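Flagellar biosynthesis protein FlhA (PDB 3MIX) takes part in exporting flagellar proteins through the type III secretion system, the present chain being its cytosolic domain. Local coordinates at residues Asp71-Ile76 with Val91-Asn96; Arg78-Glu83 with Lys181-Ala186; Gly85-Val90 with Thr195-Asp200; Gly116-Asp121 with Ala171-Thr176; Lys225-Leu230 with Val241-Thr246. All coordinates share one frame; numbering follows the deposited sequence.

Interaction 1: Asp71-Ile76 with Val91-Asn96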
# COMPACT_ATOMS: atom_id res chain seq x y z
N ASP A 71 10.57 11.80 -17.14
CA ASP A 71 11.63 11.94 -16.15
C ASP A 71 11.03 11.96 -14.76
O ASP A 71 11.63 11.42 -13.84
CB ASP A 71 12.49 13.20 -16.40
CG ASP A 71 13.49 13.02 -17.55
OD1 ASP A 71 13.82 11.86 -17.88
OD2 ASP A 71 13.95 14.03 -18.12
N ARG A 72 9.86 12.57 -14.60
CA ARG A 72 9.22 12.57 -13.28
C ARG A 72 8.79 11.16 -12.81
O ARG A 72 8.86 10.85 -11.63
CB ARG A 72 8.07 13.57 -13.21
CG ARG A 72 8.58 15.00 -13.27
CD ARG A 72 7.48 16.05 -13.09
NE ARG A 72 8.06 17.30 -12.59
CZ ARG A 72 8.56 17.44 -11.36
NH1 ARG A 72 8.55 16.42 -10.51
NH2 ARG A 72 9.09 18.59 -10.99
N ILE A 73 8.36 10.33 -13.76
CA ILE A 73 7.94 8.98 -13.45
C ILE A 73 9.15 8.12 -13.03
O ILE A 73 9.06 7.34 -12.08
CB ILE A 73 7.14 8.36 -14.62
CG1 ILE A 73 5.77 9.04 -14.67
CG2 ILE A 73 6.99 6.86 -14.43
CD1 ILE A 73 4.97 8.76 -15.91
N VAL A 74 10.26 8.31 -13.73
CA VAL A 74 11.54 7.68 -13.39
C VAL A 74 11.96 7.97 -11.94
O VAL A 74 12.32 7.06 -11.19
CB VAL A 74 12.63 8.10 -14.41
CG1 VAL A 74 14.03 7.76 -13.89
CG2 VAL A 74 12.36 7.43 -15.77
N MET A 75 11.87 9.23 -11.55
CA MET A 75 12.10 9.66 -10.18
C MET A 75 11.22 8.93 -9.18
O MET A 75 11.69 8.45 -8.15
CB MET A 75 11.80 11.15 -10.06
CG MET A 75 13.00 12.04 -10.04
SD MET A 75 14.49 11.36 -10.80
CE MET A 75 15.58 11.50 -9.39
N ILE A 76 9.92 8.89 -9.47
CA ILE A 76 8.97 8.20 -8.62
C ILE A 76 9.38 6.73 -8.44
O ILE A 76 9.43 6.23 -7.31
CB ILE A 76 7.53 8.35 -9.17
CG1 ILE A 76 7.13 9.85 -9.13
CG2 ILE A 76 6.56 7.45 -8.40
CD1 ILE A 76 5.83 10.15 -9.83
N VAL A 91 4.68 2.83 -16.80
CA VAL A 91 3.42 3.59 -16.81
C VAL A 91 2.95 3.84 -18.24
O VAL A 91 3.72 4.25 -19.10
CB VAL A 91 3.50 4.94 -16.04
CG1 VAL A 91 2.14 5.61 -16.08
CG2 VAL A 91 3.92 4.71 -14.56
N ARG A 92 1.68 3.55 -18.47
CA ARG A 92 1.11 3.78 -19.78
C ARG A 92 0.57 5.21 -19.82
O ARG A 92 -0.19 5.64 -18.96
CB ARG A 92 0.01 2.75 -20.05
CG ARG A 92 -0.15 2.40 -21.51
CD ARG A 92 -1.36 3.07 -22.13
NE ARG A 92 -2.53 2.20 -22.13
CZ ARG A 92 -3.09 1.68 -23.22
NH1 ARG A 92 -2.60 1.95 -24.43
NH2 ARG A 92 -4.16 0.89 -23.11
N ILE A 93 1.00 5.95 -20.83
CA ILE A 93 0.64 7.36 -20.95
C ILE A 93 -0.20 7.63 -22.23
O ILE A 93 0.29 7.45 -23.35
CB ILE A 93 1.93 8.21 -20.83
CG1 ILE A 93 2.48 8.07 -19.39
CG2 ILE A 93 1.70 9.67 -21.24
CD1 ILE A 93 3.96 8.37 -19.27
N ARG A 94 -1.45 8.05 -22.05
CA ARG A 94 -2.40 8.31 -23.16
C ARG A 94 -3.09 9.66 -23.05
O ARG A 94 -3.67 9.97 -22.00
CB ARG A 94 -3.55 7.29 -23.14
CG ARG A 94 -3.25 5.90 -23.60
CD ARG A 94 -4.49 5.25 -24.23
NE ARG A 94 -5.64 5.15 -23.31
CZ ARG A 94 -6.88 5.55 -23.59
NH1 ARG A 94 -7.18 6.08 -24.79
NH2 ARG A 94 -7.84 5.41 -22.68
N ASP A 95 -3.09 10.43 -24.13
CA ASP A 95 -4.04 11.54 -24.22
C ASP A 95 -5.44 10.96 -24.33
O ASP A 95 -5.65 9.90 -24.95
CB ASP A 95 -3.73 12.50 -25.38
CG ASP A 95 -3.50 11.78 -26.68
OD1 ASP A 95 -2.36 11.32 -26.91
OD2 ASP A 95 -4.46 11.67 -27.48
N ASN A 96 -6.40 11.61 -23.66
CA ASN A 96 -7.79 11.18 -23.71
C ASN A 96 -8.75 12.35 -23.97
O ASN A 96 -8.90 13.25 -23.13
CB ASN A 96 -8.16 10.40 -22.44
CG ASN A 96 -9.50 9.67 -22.57
OD1 ASN A 96 -10.25 9.89 -23.52
ND2 ASN A 96 -9.79 8.81 -21.61

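Interaction 2: Arg78-Glu83 with Lys181-Ala186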
# COMPACT_ATOMS: atom_id res chain seq x y z
N ARG A 78 12.26 5.36 -8.72
CA ARG A 78 13.46 5.29 -7.87
C ARG A 78 13.14 5.54 -6.41
O ARG A 78 13.55 4.75 -5.55
CB ARG A 78 14.58 6.19 -8.42
CG ARG A 78 14.73 5.97 -9.94
CD ARG A 78 16.12 6.17 -10.53
NE ARG A 78 16.57 7.55 -10.50
CZ ARG A 78 17.10 8.21 -11.53
NH1 ARG A 78 17.24 7.64 -12.72
NH2 ARG A 78 17.50 9.46 -11.36
N GLN A 79 12.40 6.59 -6.10
CA GLN A 79 12.01 6.87 -4.72
C GLN A 79 11.28 5.71 -4.05
O GLN A 79 11.61 5.31 -2.93
CB GLN A 79 11.12 8.12 -4.65
CG GLN A 79 10.65 8.49 -3.23
CD GLN A 79 9.37 9.34 -3.19
OE1 GLN A 79 8.53 9.20 -2.28
NE2 GLN A 79 9.21 10.22 -4.19
N LEU A 80 10.27 5.18 -4.73
CA LEU A 80 9.39 4.20 -4.15
C LEU A 80 10.05 2.85 -4.04
O LEU A 80 9.71 2.09 -3.15
CB LEU A 80 8.11 4.10 -4.96
CG LEU A 80 7.23 5.35 -4.83
CD1 LEU A 80 5.96 5.08 -5.58
CD2 LEU A 80 6.96 5.65 -3.37
N ALA A 81 10.97 2.55 -4.95
CA ALA A 81 11.80 1.36 -4.82
C ALA A 81 12.60 1.40 -3.53
O ALA A 81 12.67 0.38 -2.83
CB ALA A 81 12.73 1.20 -6.03
N LEU A 82 13.17 2.57 -3.21
CA LEU A 82 14.03 2.70 -2.03
C LEU A 82 13.19 2.79 -0.77
O LEU A 82 13.60 2.28 0.27
CB LEU A 82 15.00 3.90 -2.12
CG LEU A 82 16.03 3.87 -3.27
CD1 LEU A 82 16.72 5.22 -3.47
CD2 LEU A 82 17.10 2.76 -3.05
N GLU A 83 12.04 3.43 -0.86
CA GLU A 83 11.21 3.56 0.34
C GLU A 83 10.35 2.31 0.59
O GLU A 83 10.14 1.94 1.74
CB GLU A 83 10.30 4.76 0.19
CG GLU A 83 9.43 5.01 1.39
CD GLU A 83 8.47 6.15 1.11
OE1 GLU A 83 8.76 6.97 0.21
OE2 GLU A 83 7.43 6.24 1.80
N LYS A 181 -0.73 8.23 -4.62
CA LYS A 181 -1.73 7.23 -5.03
C LYS A 181 -1.15 5.86 -5.22
O LYS A 181 -1.79 4.88 -4.87
CB LYS A 181 -2.51 7.66 -6.28
CG LYS A 181 -3.96 7.99 -5.95
CD LYS A 181 -4.10 9.27 -5.19
CE LYS A 181 -5.06 9.12 -3.99
NZ LYS A 181 -6.31 8.36 -4.31
N ILE A 182 0.06 5.79 -5.75
CA ILE A 182 0.76 4.53 -5.88
C ILE A 182 1.03 3.93 -4.50
O ILE A 182 0.91 2.71 -4.31
CB ILE A 182 2.04 4.67 -6.72
CG1 ILE A 182 1.65 4.94 -8.19
CG2 ILE A 182 2.88 3.42 -6.66
CD1 ILE A 182 2.82 5.28 -9.09
N LYS A 183 1.37 4.80 -3.54
CA LYS A 183 1.63 4.37 -2.17
C LYS A 183 0.36 3.78 -1.55
O LYS A 183 0.43 2.76 -0.89
CB LYS A 183 2.17 5.52 -1.31
CG LYS A 183 3.66 5.75 -1.52
CD LYS A 183 4.12 7.08 -0.95
CE LYS A 183 3.98 7.09 0.56
NZ LYS A 183 4.45 8.39 1.13
N GLN A 184 -0.78 4.41 -1.81
CA GLN A 184 -2.03 3.93 -1.27
C GLN A 184 -2.42 2.57 -1.88
O GLN A 184 -3.18 1.81 -1.26
CB GLN A 184 -3.14 4.97 -1.50
CG GLN A 184 -4.53 4.58 -0.95
CD GLN A 184 -5.63 5.59 -1.29
OE1 GLN A 184 -6.83 5.27 -1.22
NE2 GLN A 184 -5.24 6.82 -1.67
N HIS A 185 -1.93 2.28 -3.09
CA HIS A 185 -2.32 1.09 -3.83
C HIS A 185 -1.16 0.14 -4.12
O HIS A 185 -1.32 -0.78 -4.92
CB HIS A 185 -3.04 1.48 -5.14
CG HIS A 185 -4.34 2.20 -4.91
ND1 HIS A 185 -5.52 1.53 -4.64
CD2 HIS A 185 -4.65 3.52 -4.87
CE1 HIS A 185 -6.49 2.41 -4.45
NE2 HIS A 185 -5.99 3.63 -4.59
N ALA A 186 -0.01 0.34 -3.45
CA ALA A 186 1.22 -0.44 -3.70
C ALA A 186 0.99 -1.92 -3.61
O ALA A 186 1.60 -2.71 -4.34
CB ALA A 186 2.36 -0.03 -2.71

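Interaction 3: Gly85-Val90 with Thr195-Asp200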
# COMPACT_ATOMS: atom_id res chain seq x y z
N GLY A 85 10.54 -0.85 -1.42
CA GLY A 85 11.09 -2.09 -1.92
C GLY A 85 10.33 -2.59 -3.14
O GLY A 85 10.62 -3.66 -3.65
N LEU A 86 9.33 -1.81 -3.58
CA LEU A 86 8.54 -2.09 -4.79
C LEU A 86 9.05 -1.23 -5.97
O LEU A 86 9.17 -0.01 -5.86
CB LEU A 86 7.06 -1.76 -4.54
CG LEU A 86 6.10 -1.86 -5.75
CD1 LEU A 86 5.84 -3.30 -6.21
CD2 LEU A 86 4.78 -1.14 -5.52
N VAL A 87 9.37 -1.91 -7.06
CA VAL A 87 9.71 -1.30 -8.30
C VAL A 87 8.46 -1.30 -9.18
O VAL A 87 8.06 -2.34 -9.70
CB VAL A 87 10.76 -2.11 -9.06
CG1 VAL A 87 11.12 -1.36 -10.32
CG2 VAL A 87 12.01 -2.32 -8.22
N ILE A 88 7.90 -0.11 -9.37
CA ILE A 88 6.70 0.02 -10.16
C ILE A 88 6.98 -0.29 -11.62
O ILE A 88 8.09 -0.01 -12.13
CB ILE A 88 6.02 1.41 -10.00
CG1 ILE A 88 6.90 2.52 -10.56
CG2 ILE A 88 5.63 1.64 -8.52
CD1 ILE A 88 6.16 3.85 -10.78
N PRO A 89 6.01 -0.91 -12.28
CA PRO A 89 6.13 -1.23 -13.69
C PRO A 89 6.01 0.04 -14.55
O PRO A 89 5.77 1.15 -14.04
CB PRO A 89 4.95 -2.18 -13.95
CG PRO A 89 3.88 -1.71 -12.91
CD PRO A 89 4.70 -1.32 -11.70
N VAL A 90 6.24 -0.17 -15.84
CA VAL A 90 6.04 0.81 -16.88
C VAL A 90 4.68 1.50 -16.71
O VAL A 90 3.66 0.83 -16.50
CB VAL A 90 6.13 0.08 -18.26
CG1 VAL A 90 5.68 0.96 -19.43
CG2 VAL A 90 7.54 -0.35 -18.49
N THR A 195 7.26 -9.80 -8.00
CA THR A 195 7.71 -10.79 -7.02
C THR A 195 8.89 -11.59 -7.56
O THR A 195 9.91 -11.75 -6.87
CB THR A 195 6.54 -11.67 -6.61
OG1 THR A 195 5.54 -10.80 -6.09
CG2 THR A 195 6.95 -12.69 -5.53
N LYS A 196 8.77 -12.05 -8.81
CA LYS A 196 9.86 -12.79 -9.44
C LYS A 196 11.14 -11.98 -9.60
O LYS A 196 12.25 -12.50 -9.46
CB LYS A 196 9.43 -13.33 -10.81
CG LYS A 196 8.46 -14.53 -10.68
CD LYS A 196 7.84 -14.90 -12.04
CE LYS A 196 8.91 -15.43 -13.01
NZ LYS A 196 9.76 -16.52 -12.35
N GLN A 197 10.99 -10.70 -9.93
CA GLN A 197 12.13 -9.84 -10.07
C GLN A 197 12.90 -9.77 -8.72
O GLN A 197 14.13 -9.88 -8.69
CB GLN A 197 11.66 -8.47 -10.57
CG GLN A 197 12.64 -7.34 -10.46
CD GLN A 197 12.09 -6.04 -11.07
OE1 GLN A 197 10.93 -5.66 -10.83
NE2 GLN A 197 12.91 -5.37 -11.88
N LEU A 198 12.16 -9.63 -7.62
CA LEU A 198 12.75 -9.56 -6.27
C LEU A 198 13.41 -10.87 -5.84
O LEU A 198 14.50 -10.86 -5.28
CB LEU A 198 11.69 -9.13 -5.25
CG LEU A 198 11.23 -7.68 -5.49
CD1 LEU A 198 10.18 -7.32 -4.51
CD2 LEU A 198 12.43 -6.67 -5.39
N ILE A 199 12.75 -11.98 -6.16
CA ILE A 199 13.26 -13.31 -5.86
C ILE A 199 14.53 -13.56 -6.65
O ILE A 199 15.51 -14.03 -6.08
CB ILE A 199 12.22 -14.41 -6.19
CG1 ILE A 199 10.99 -14.32 -5.27
CG2 ILE A 199 12.87 -15.84 -6.17
CD1 ILE A 199 9.90 -15.33 -5.68
N ASP A 200 14.52 -13.24 -7.94
CA ASP A 200 15.69 -13.44 -8.79
C ASP A 200 16.86 -12.58 -8.32
O ASP A 200 17.99 -13.03 -8.31
CB ASP A 200 15.41 -13.14 -10.28
CG ASP A 200 14.45 -14.14 -10.93
OD1 ASP A 200 14.22 -15.25 -10.40
OD2 ASP A 200 13.91 -13.80 -12.00
O HOH W 1 9.15 -3.81 -11.71

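Interaction 4: Gly116-Asp121 with Ala171-Thr176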
# COMPACT_ATOMS: atom_id res chain seq x y z
N GLY A 116 -7.60 14.77 -11.56
CA GLY A 116 -7.23 16.13 -11.21
C GLY A 116 -7.17 17.03 -12.42
O GLY A 116 -7.52 16.63 -13.53
N GLU A 117 -6.72 18.26 -12.18
CA GLU A 117 -6.64 19.29 -13.20
C GLU A 117 -5.38 20.12 -13.00
O GLU A 117 -5.00 20.43 -11.87
CB GLU A 117 -7.89 20.18 -13.17
CG GLU A 117 -8.14 20.96 -11.86
CD GLU A 117 -8.37 20.07 -10.63
OE1 GLU A 117 -8.95 18.97 -10.78
OE2 GLU A 117 -7.98 20.47 -9.51
N LEU A 118 -4.72 20.46 -14.10
CA LEU A 118 -3.51 21.27 -14.03
C LEU A 118 -3.59 22.48 -14.95
O LEU A 118 -4.14 22.43 -16.05
CB LEU A 118 -2.28 20.43 -14.36
CG LEU A 118 -1.86 19.30 -13.42
CD1 LEU A 118 -0.75 18.48 -14.07
CD2 LEU A 118 -1.42 19.81 -12.04
N LEU A 119 -3.03 23.59 -14.46
CA LEU A 119 -2.87 24.80 -15.26
C LEU A 119 -1.37 25.01 -15.42
O LEU A 119 -0.71 25.56 -14.53
CB LEU A 119 -3.54 25.98 -14.56
CG LEU A 119 -5.06 25.94 -14.39
CD1 LEU A 119 -5.53 26.95 -13.35
CD2 LEU A 119 -5.77 26.17 -15.72
N LEU A 120 -0.84 24.56 -16.55
CA LEU A 120 0.61 24.43 -16.78
C LEU A 120 1.36 25.75 -16.63
O LEU A 120 2.51 25.76 -16.18
CB LEU A 120 0.90 23.83 -18.16
CG LEU A 120 -0.07 22.82 -18.78
CD1 LEU A 120 -1.09 23.56 -19.68
CD2 LEU A 120 0.70 21.79 -19.58
N ASP A 121 0.71 26.84 -17.01
CA ASP A 121 1.31 28.17 -16.96
C ASP A 121 1.19 28.78 -15.56
O ASP A 121 1.54 29.94 -15.36
CB ASP A 121 0.67 29.09 -18.01
CG ASP A 121 0.32 28.35 -19.31
OD1 ASP A 121 -0.47 27.39 -19.27
OD2 ASP A 121 0.84 28.75 -20.37
N ALA A 171 3.74 20.20 -12.57
CA ALA A 171 4.37 18.91 -12.78
C ALA A 171 4.69 18.26 -11.43
O ALA A 171 4.61 17.03 -11.29
CB ALA A 171 5.61 19.08 -13.62
N SER A 172 5.02 19.09 -10.45
CA SER A 172 5.25 18.64 -9.08
C SER A 172 3.96 18.23 -8.39
O SER A 172 3.94 17.25 -7.65
CB SER A 172 5.95 19.73 -8.25
OG SER A 172 7.36 19.62 -8.35
N VAL A 173 2.89 18.99 -8.62
CA VAL A 173 1.58 18.63 -8.09
C VAL A 173 1.17 17.22 -8.55
O VAL A 173 0.78 16.39 -7.73
CB VAL A 173 0.48 19.65 -8.46
CG1 VAL A 173 -0.85 19.28 -7.80
CG2 VAL A 173 0.90 21.05 -8.05
N VAL A 174 1.28 16.96 -9.85
CA VAL A 174 0.89 15.67 -10.42
C VAL A 174 1.85 14.56 -9.97
O VAL A 174 1.42 13.43 -9.74
CB VAL A 174 0.67 15.73 -11.98
CG1 VAL A 174 1.94 16.19 -12.72
CG2 VAL A 174 0.22 14.37 -12.52
N SER A 175 3.12 14.91 -9.80
CA SER A 175 4.15 14.01 -9.30
C SER A 175 3.85 13.47 -7.92
O SER A 175 3.91 12.26 -7.71
CB SER A 175 5.51 14.69 -9.26
OG SER A 175 6.14 14.60 -10.51
N THR A 176 3.55 14.36 -6.98
CA THR A 176 3.26 13.93 -5.62
C THR A 176 1.86 13.28 -5.54
O THR A 176 1.66 12.32 -4.79
CB THR A 176 3.53 15.05 -4.55
OG1 THR A 176 2.32 15.71 -4.19
CG2 THR A 176 4.57 16.08 -5.04

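Interaction 5: Lys225-Leu230 with Val241-Thr246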
# COMPACT_ATOMS: atom_id res chain seq x y z
N LYS A 225 1.58 -12.90 -2.08
CA LYS A 225 0.57 -12.56 -1.05
C LYS A 225 1.17 -12.03 0.26
O LYS A 225 0.65 -11.09 0.83
CB LYS A 225 -0.32 -13.78 -0.73
CG LYS A 225 -1.23 -14.20 -1.92
CD LYS A 225 -1.88 -15.55 -1.59
CE LYS A 225 -2.86 -15.92 -2.72
NZ LYS A 225 -2.17 -16.48 -3.93
N VAL A 226 2.26 -12.62 0.74
CA VAL A 226 2.94 -12.06 1.91
C VAL A 226 3.44 -10.65 1.63
O VAL A 226 3.17 -9.73 2.42
CB VAL A 226 4.08 -12.99 2.43
CG1 VAL A 226 4.89 -12.30 3.57
CG2 VAL A 226 3.48 -14.36 2.84
N LEU A 227 4.12 -10.47 0.50
CA LEU A 227 4.61 -9.16 0.12
C LEU A 227 3.48 -8.12 -0.04
O LEU A 227 3.64 -6.98 0.41
CB LEU A 227 5.46 -9.21 -1.15
CG LEU A 227 6.68 -10.15 -1.13
CD1 LEU A 227 7.43 -10.00 -2.45
CD2 LEU A 227 7.61 -9.80 0.05
N ALA A 228 2.36 -8.54 -0.62
CA ALA A 228 1.23 -7.64 -0.78
C ALA A 228 0.63 -7.27 0.57
O ALA A 228 0.23 -6.15 0.77
CB ALA A 228 0.08 -8.24 -1.78
N LYS A 229 0.55 -8.23 1.47
CA LYS A 229 0.03 -7.98 2.80
C LYS A 229 0.94 -7.03 3.62
O LYS A 229 0.45 -6.18 4.35
CB LYS A 229 -0.23 -9.31 3.51
CG LYS A 229 -1.10 -9.10 4.73
CD LYS A 229 -2.08 -10.21 4.99
CE LYS A 229 -3.08 -9.75 6.05
NZ LYS A 229 -3.73 -10.90 6.73
N LEU A 230 2.26 -7.18 3.47
CA LEU A 230 3.19 -6.21 4.02
C LEU A 230 2.96 -4.80 3.45
O LEU A 230 2.77 -3.84 4.22
CB LEU A 230 4.66 -6.67 3.85
CG LEU A 230 5.01 -7.95 4.66
CD1 LEU A 230 6.36 -8.54 4.24
CD2 LEU A 230 4.98 -7.72 6.21
N VAL A 241 16.11 -10.27 2.80
CA VAL A 241 16.82 -11.31 3.52
C VAL A 241 16.03 -11.79 4.73
O VAL A 241 15.76 -12.98 4.88
CB VAL A 241 18.28 -10.87 3.88
CG1 VAL A 241 18.99 -11.93 4.75
CG2 VAL A 241 19.06 -10.64 2.56
N THR A 242 15.66 -10.85 5.59
CA THR A 242 14.92 -11.16 6.79
C THR A 242 13.56 -11.76 6.45
O THR A 242 13.18 -12.75 7.05
CB THR A 242 14.81 -9.96 7.74
OG1 THR A 242 16.13 -9.54 8.13
CG2 THR A 242 13.95 -10.30 9.01
N ILE A 243 12.85 -11.16 5.47
CA ILE A 243 11.58 -11.72 4.99
C ILE A 243 11.72 -13.20 4.60
O ILE A 243 10.97 -14.04 5.11
CB ILE A 243 10.92 -10.87 3.84
CG1 ILE A 243 10.49 -9.49 4.37
CG2 ILE A 243 9.73 -11.62 3.17
CD1 ILE A 243 10.24 -8.44 3.25
N PHE A 244 12.69 -13.51 3.75
CA PHE A 244 12.91 -14.88 3.29
C PHE A 244 13.44 -15.86 4.36
O PHE A 244 13.07 -17.04 4.34
CB PHE A 244 13.78 -14.91 2.01
CG PHE A 244 12.97 -14.73 0.74
CD1 PHE A 244 12.36 -13.51 0.45
CD2 PHE A 244 12.78 -15.80 -0.13
CE1 PHE A 244 11.62 -13.36 -0.70
CE2 PHE A 244 12.04 -15.64 -1.29
CZ PHE A 244 11.45 -14.43 -1.57
N GLU A 245 14.25 -15.37 5.30
CA GLU A 245 14.71 -16.21 6.43
C GLU A 245 13.49 -16.61 7.29
O GLU A 245 13.38 -17.76 7.74
CB GLU A 245 15.83 -15.52 7.26
CG GLU A 245 17.14 -15.35 6.47
CD GLU A 245 18.34 -14.81 7.30
OE1 GLU A 245 18.13 -14.22 8.38
OE2 GLU A 245 19.52 -14.97 6.85
N THR A 246 12.58 -15.67 7.46
CA THR A 246 11.33 -15.95 8.20
C THR A 246 10.46 -16.95 7.42
O THR A 246 9.95 -17.92 8.00
CB THR A 246 10.51 -14.65 8.48
OG1 THR A 246 11.39 -13.62 8.97
CG2 THR A 246 9.45 -14.91 9.51

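Interaction 1: Asp71-Ile76 with Val91-Asn96
I73 meets V91 and I93 with the two arms of its branched side chain, and it accounts for 64 of the 119 Å² that the two segments bury between them. The nearest backbones are those of I73 and V91, whose CA atoms lie 7.8 Å apart. From the CA of I73 the bond to CB is directed at the strand segment. CB itself serves as a branch point, its distance of 4.9 Å to V91 CG2 being too long for close packing. One branch ends at once: CG2, placed anti to the backbone N by a chi1 of -72°, lies 3.8 Å from V91 CG2, the two side chains running at a slant to each other. The other branch extends through CG1 to CD1. This methyl packs 3.5 Å from I93 CD1, the ends of the two isoleucines facing one another, and also passes 4.1 Å from V91 CB. The contact is therefore purely apolar. In the fold it belongs to a beta-alpha-beta crossover: strand 49-53 leads through helix 69-84 to strand 92-95, which bonds to strand 49-53 in parallel. V91 packs also on I49 and F51, and I93 on F53, while I76, one turn along the helix, faces I178 and T179 of helix 170-189.

Interaction 2: Arg78-Glu83 with Lys181-Ala186
L80 carries CG anti to its carbonyl carbon (chi1 -70°) and K183 CG takes the same position, whereas E83 has CG anti to its backbone N and an extended chain that reaches across to the lysine. L80 spreads its two methyls over neighbouring residues: CD1 lies 3.7 Å from I182 CG2, and CD2 rests against the aliphatic part of K183, 3.8 Å from CG and 4.0 Å from CD. K183 bends at chi3 (65°), and its NZ arrives 3.7 Å from E83 OE2, where the side chains cross nearly at right angles. That separation makes a long salt bridge, presumably a weak one, and a second weak, long ion pair links K183 NZ to E180. With L80 cut back to an alanine, a gap is likely to open beside I182, and the methylene run of K183 would probably lose its apolar support. The helix segments run in broadly the same direction, 38° apart, and the axes of these short segments come no nearer than 11.7 Å, which fits a contact made by side chains, the backbones staying apart. Behind helix 170-189, K181 and H185 touch strands 103-108 and 111-117. Helices 69-84 and 170-189 thus pack against the four-stranded mixed sheet as a two-layer alpha/beta arrangement.

Interaction 3: Gly85-Val90 with Thr195-Asp200
G85 turns its carbonyl oxygen to the isobutyl end of L198, with O 3.8 Å from CD1 and 3.9 Å from CD2 of that leucine. This is van der Waals contact by a backbone group. The glycine is the first residue to leave helix 69-84, and its positive phi of 84° lies in a region that a residue with a CB enters less easily. L86 turns away from helix 192-205 and packs instead on A186 and L189. With V87 the chain faces the helix again: V87 CB lies 4.0 Å from Q197 OE1, and the polar link is made by water. One water lies 2.7 Å from V87 O and, at the same 2.7 Å, reaches Q197 OE1, donating a hydrogen to each and so bridging the two oxygens. Q197 attains the spot with CG anti to its backbone N (chi1 166°) and an extended chain beyond. The segment is the connecting loop of a beta-alpha-beta crossover, joining helix 69-84 to strand 92-95; it meets helix 192-205 at the surface, while L86 and I88 point into the interior against helix 170-189. V87 and Q197 also meet a crystal neighbour, so the lattice may influence their positions. I88 packs on I182, while its carbonyl oxygen accepts a hydrogen bond from R77 NE. P89 follows, packing on P48.

Interaction 4: Gly116-Asp121 with Ala171-Thr176
L118 and V174 mark the nearest approach of the two backbones, with CA atoms 8.0 Å apart. The first segment leaves strand 111-117 after E117 yet stays extended at L118, and backbone hydrogen bonds of G116 with Y104 and of L118 with N102 continue the pairing to the residue before strand 103-108. The second segment is regular helix near the start of helix 170-189. L118 supplies the whole of the first segment's side of the interface, 71 of 126 Å². Its CD1 presses on V174, 3.7 Å from CB and 3.8 Å from CG1, the two side chains meeting at about a right angle. CG1 of the valine sits in the hindered place between its own N and carbonyl carbon (chi1 59°). CD2 of L118 lies 4.1 Å from V173 CB, here with the two side chains passing in opposite directions. The contact thus joins the far end of the antiparallel hairpin 103-108/111-117, at the edge of the mixed sheet, to the first turns of a helix lying over it; L57, Y104 and L60 help enclose the leucine and V174. Within the helix, S175 OG donates to A171 O at 3.0 Å, tilted 30° from the carbonyl plane, while S175 N reaches that oxygen from the opposite face. The same hydroxyl has a weak hydrogen bond with R72 NH1 of helix 69-84.

Interaction 5: Lys225-Leu230 with Val241-Thr246
I243 faces L227 and L230 of the opposite helix, and these three residues bury 57, 34 and 23 Å² respectively of the 134 Å² interface. The isoleucine is directed at that helix and divides its arms: CG2, anti to the backbone N (chi1 -66°), lies 4.2 Å from L227 CD2, while CD1 meets L230 CD1 at 4.0 Å, those two side chains pointing end to end. The L227 side chain crosses that of I243 at a slant, and its CD2 methyl makes the approach. With CA atoms of L227 and I243 8.9 Å apart, the backbones stay well separated and the contact rests on methyl groups. On the I243 helix, T246 OG1 gives a hydrogen bond of 2.8 Å to T242 O, which supplies the buried hydroxyl with a partner one turn back. Helices 220-232 and 240-250 are successive in the chain and form part of an all-helical bundle: F244 packs on helices 192-205 and 207-213, L227 touches T195, and L230 and T246 face helix 257-267.

Overall arrangement
The five contacts run from the sheet-bearing part of the domain into its helical part. Interactions 1 and 2 share helix 69-84, with centres 14 Å apart, and interactions 2 and 4 share helix 170-189. Interactions 1 and 4, centres 13 Å apart, reach the same mixed sheet. Along the chain interaction 4 is nested within the loops closed by interactions 2 and 3, which interaction 1 crosses. Interaction 3 is the link: L86 and I88 touch the helices of interaction 2, and I199 packs on F244 of interaction 5 (centres 13 Å apart). Interactions 4 and 5 have centres 35 Å apart, so the contacts span both parts of the cytosolic domain, with loop 85-90 and helix 192-205 between them.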